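Local coordinates for auracyanin-B-2 (Chloroflexus aurantiacus, PDB 1QHQ), which carries electrons through a type 1 blue copper centre, probably as a soluble electron acceptor for the membrane-bound alternative complex III, at residues Asn58-Val62 with Val108-Pro113. Sequence-based numbering, arbitrary orientation.
Sequences NWVLV and VTFRTP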
loop_
_atom_site.group_PDB
_atom_site.type_symbol
_atom_site.label_atom_id
_atom_site.label_comp_id
_atom_site.label_asym_id
_atom_site.label_seq_id
_atom_site.Cartn_x
_atom_site.Cartn_y
_atom_site.Cartn_z
ATOM N N ASN A 58 -6.292 1.105 2.451
ATOM C CA ASN A 58 -4.861 1.418 2.712
ATOM C C ASN A 58 -4.133 1.104 1.395
ATOM O O ASN A 58 -4.691 0.765 0.401
ATOM C CB ASN A 58 -4.271 0.725 3.873
ATOM C CG ASN A 58 -4.070 -0.758 3.762
ATOM O OD1 ASN A 58 -4.579 -1.336 2.785
ATOM N ND2 ASN A 58 -3.378 -1.385 4.695
ATOM N N TRP A 59 -2.828 1.435 1.408
ATOM C CA TRP A 59 -1.938 1.128 0.272
ATOM C C TRP A 59 -0.784 0.303 0.827
ATOM O O TRP A 59 -0.099 0.736 1.799
ATOM C CB TRP A 59 -1.448 2.394 -0.380
ATOM C CG TRP A 59 -0.532 2.187 -1.567
ATOM C CD1 TRP A 59 -0.941 2.104 -2.859
ATOM C CD2 TRP A 59 0.892 2.074 -1.568
ATOM N NE1 TRP A 59 0.173 1.945 -3.697
ATOM C CE2 TRP A 59 1.280 1.888 -2.886
ATOM C CE3 TRP A 59 1.851 2.099 -0.545
ATOM C CZ2 TRP A 59 2.639 1.801 -3.264
ATOM C CZ3 TRP A 59 3.208 1.967 -0.909
ATOM C CH2 TRP A 59 3.563 1.788 -2.242
ATOM N N VAL A 60 -0.590 -0.876 0.270
ATOM C CA VAL A 60 0.394 -1.831 0.757
ATOM C C VAL A 60 1.246 -2.366 -0.396
ATOM O O VAL A 60 0.750 -2.972 -1.305
ATOM C CB VAL A 60 -0.229 -3.061 1.458
ATOM C CG1 VAL A 60 0.868 -3.970 2.031
ATOM C CG2 VAL A 60 -1.135 -2.591 2.591
ATOM N N LEU A 61 2.567 -2.071 -0.314
ATOM C CA LEU A 61 3.469 -2.590 -1.380
ATOM C C LEU A 61 4.096 -3.892 -0.915
ATOM O O LEU A 61 4.650 -3.947 0.169
ATOM C CB LEU A 61 4.570 -1.518 -1.591
ATOM C CG LEU A 61 5.636 -2.000 -2.621
ATOM C CD1 LEU A 61 4.967 -2.109 -3.989
ATOM C CD2 LEU A 61 6.775 -0.991 -2.693
ATOM N N VAL A 62 3.961 -4.945 -1.721
ATOM C CA VAL A 62 4.490 -6.238 -1.325
ATOM C C VAL A 62 5.681 -6.636 -2.204
ATOM O O VAL A 62 5.805 -6.181 -3.320
ATOM C CB VAL A 62 3.442 -7.344 -1.296
ATOM C CG1 VAL A 62 2.207 -6.881 -0.499
ATOM C CG2 VAL A 62 3.061 -7.804 -2.667
ATOM N N VAL A 108 3.254 7.124 3.366
ATOM C CA VAL A 108 4.340 6.252 3.833
ATOM C C VAL A 108 5.626 6.638 3.077
ATOM O O VAL A 108 5.544 6.938 1.908
ATOM C CB VAL A 108 4.033 4.780 3.728
ATOM C CG1 VAL A 108 3.748 4.309 2.318
ATOM C CG2 VAL A 108 5.115 3.920 4.384
ATOM N N THR A 109 6.724 6.722 3.821
ATOM C CA THR A 109 7.999 7.138 3.182
ATOM C C THR A 109 8.940 5.949 3.248
ATOM O O THR A 109 9.171 5.386 4.328
ATOM C CB THR A 109 8.613 8.327 3.904
ATOM O OG1 THR A 109 7.724 9.473 3.748
ATOM C CG2 THR A 109 9.984 8.704 3.290
ATOM N N PHE A 110 9.396 5.517 2.080
ATOM C CA PHE A 110 10.137 4.279 1.990
ATOM C C PHE A 110 11.217 4.359 0.916
ATOM O O PHE A 110 11.087 5.109 -0.046
ATOM C CB PHE A 110 9.221 3.076 1.768
ATOM C CG PHE A 110 8.508 3.076 0.438
ATOM C CD1 PHE A 110 7.404 3.873 0.224
ATOM C CD2 PHE A 110 8.960 2.277 -0.606
ATOM C CE1 PHE A 110 6.767 3.872 -1.000
ATOM C CE2 PHE A 110 8.354 2.298 -1.843
ATOM C CZ PHE A 110 7.195 3.064 -2.026
ATOM N N ARG A 111 12.171 3.436 1.018
ATOM C CA ARG A 111 13.157 3.267 -0.056
ATOM C C ARG A 111 12.637 2.185 -1.011
ATOM O O ARG A 111 12.289 1.090 -0.600
ATOM C CB ARG A 111 14.526 2.872 0.510
ATOM C CG ARG A 111 15.593 2.788 -0.595
ATOM C CD ARG A 111 16.978 2.603 0.021
ATOM N NE ARG A 111 17.310 3.711 0.920
ATOM C CZ ARG A 111 17.858 4.849 0.515
ATOM N NH1 ARG A 111 18.099 5.023 -0.787
ATOM N NH2 ARG A 111 18.126 5.836 1.348
ATOM N N THR A 112 12.503 2.578 -2.274
ATOM C CA THR A 112 12.017 1.561 -3.243
ATOM C C THR A 112 13.013 0.406 -3.315
ATOM O O THR A 112 14.218 0.593 -3.103
ATOM C CB THR A 112 11.862 2.206 -4.616
ATOM O OG1 THR A 112 13.134 2.806 -4.951
ATOM C CG2 THR A 112 10.804 3.313 -4.621
ATOM N N PRO A 113 12.529 -0.780 -3.625
ATOM C CA PRO A 113 13.323 -1.978 -3.762
ATOM C C PRO A 113 14.116 -2.023 -5.059
ATOM O O PRO A 113 14.243 -0.999 -5.748
ATOM C CB PRO A 113 12.250 -3.089 -3.718
ATOM C CG PRO A 113 11.107 -2.436 -4.458
ATOM C CD PRO A 113 11.080 -1.024 -3.889
#
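Asn58, next to the copper ligand His57, takes no part; its side-chain OD1 accepts a hydrogen bond from Thr123 N. The CA-CB bond of Trp59 points toward 108-113, and its indole reaches the second segment, CZ3 lying 4.0 Å from Val108 CG1 and CH2 3.9 Å from Phe110 CZ. The six-membered ring of Trp59 and the Phe110 ring have centroids 5.8 Å apart and planes at 36°, so they meet obliquely. The Trp59 side chain lies about 9 Å from the copper, so this end of the contact is near the metal site without touching the ion. The CA-CB bond of Val60 points away from 108-113. That of Leu61 points toward it, with CD2 3.7 Å from Phe110 CE2 and, more loosely, 4.5 Å from Pro113 CD. No hydrogen bond joins the segments, and the nearest CA atoms, Trp59 and Val108, are 8.9 Å apart: the side chains pack between the two sheets and form part of the hydrophobic core of the cupredoxin beta-sandwich. Strand 60-62 runs between 116-121 and 93-96 in one sheet; strand 104-111 edges the other, next to 42-49, whose Leu45 also touches Trp59.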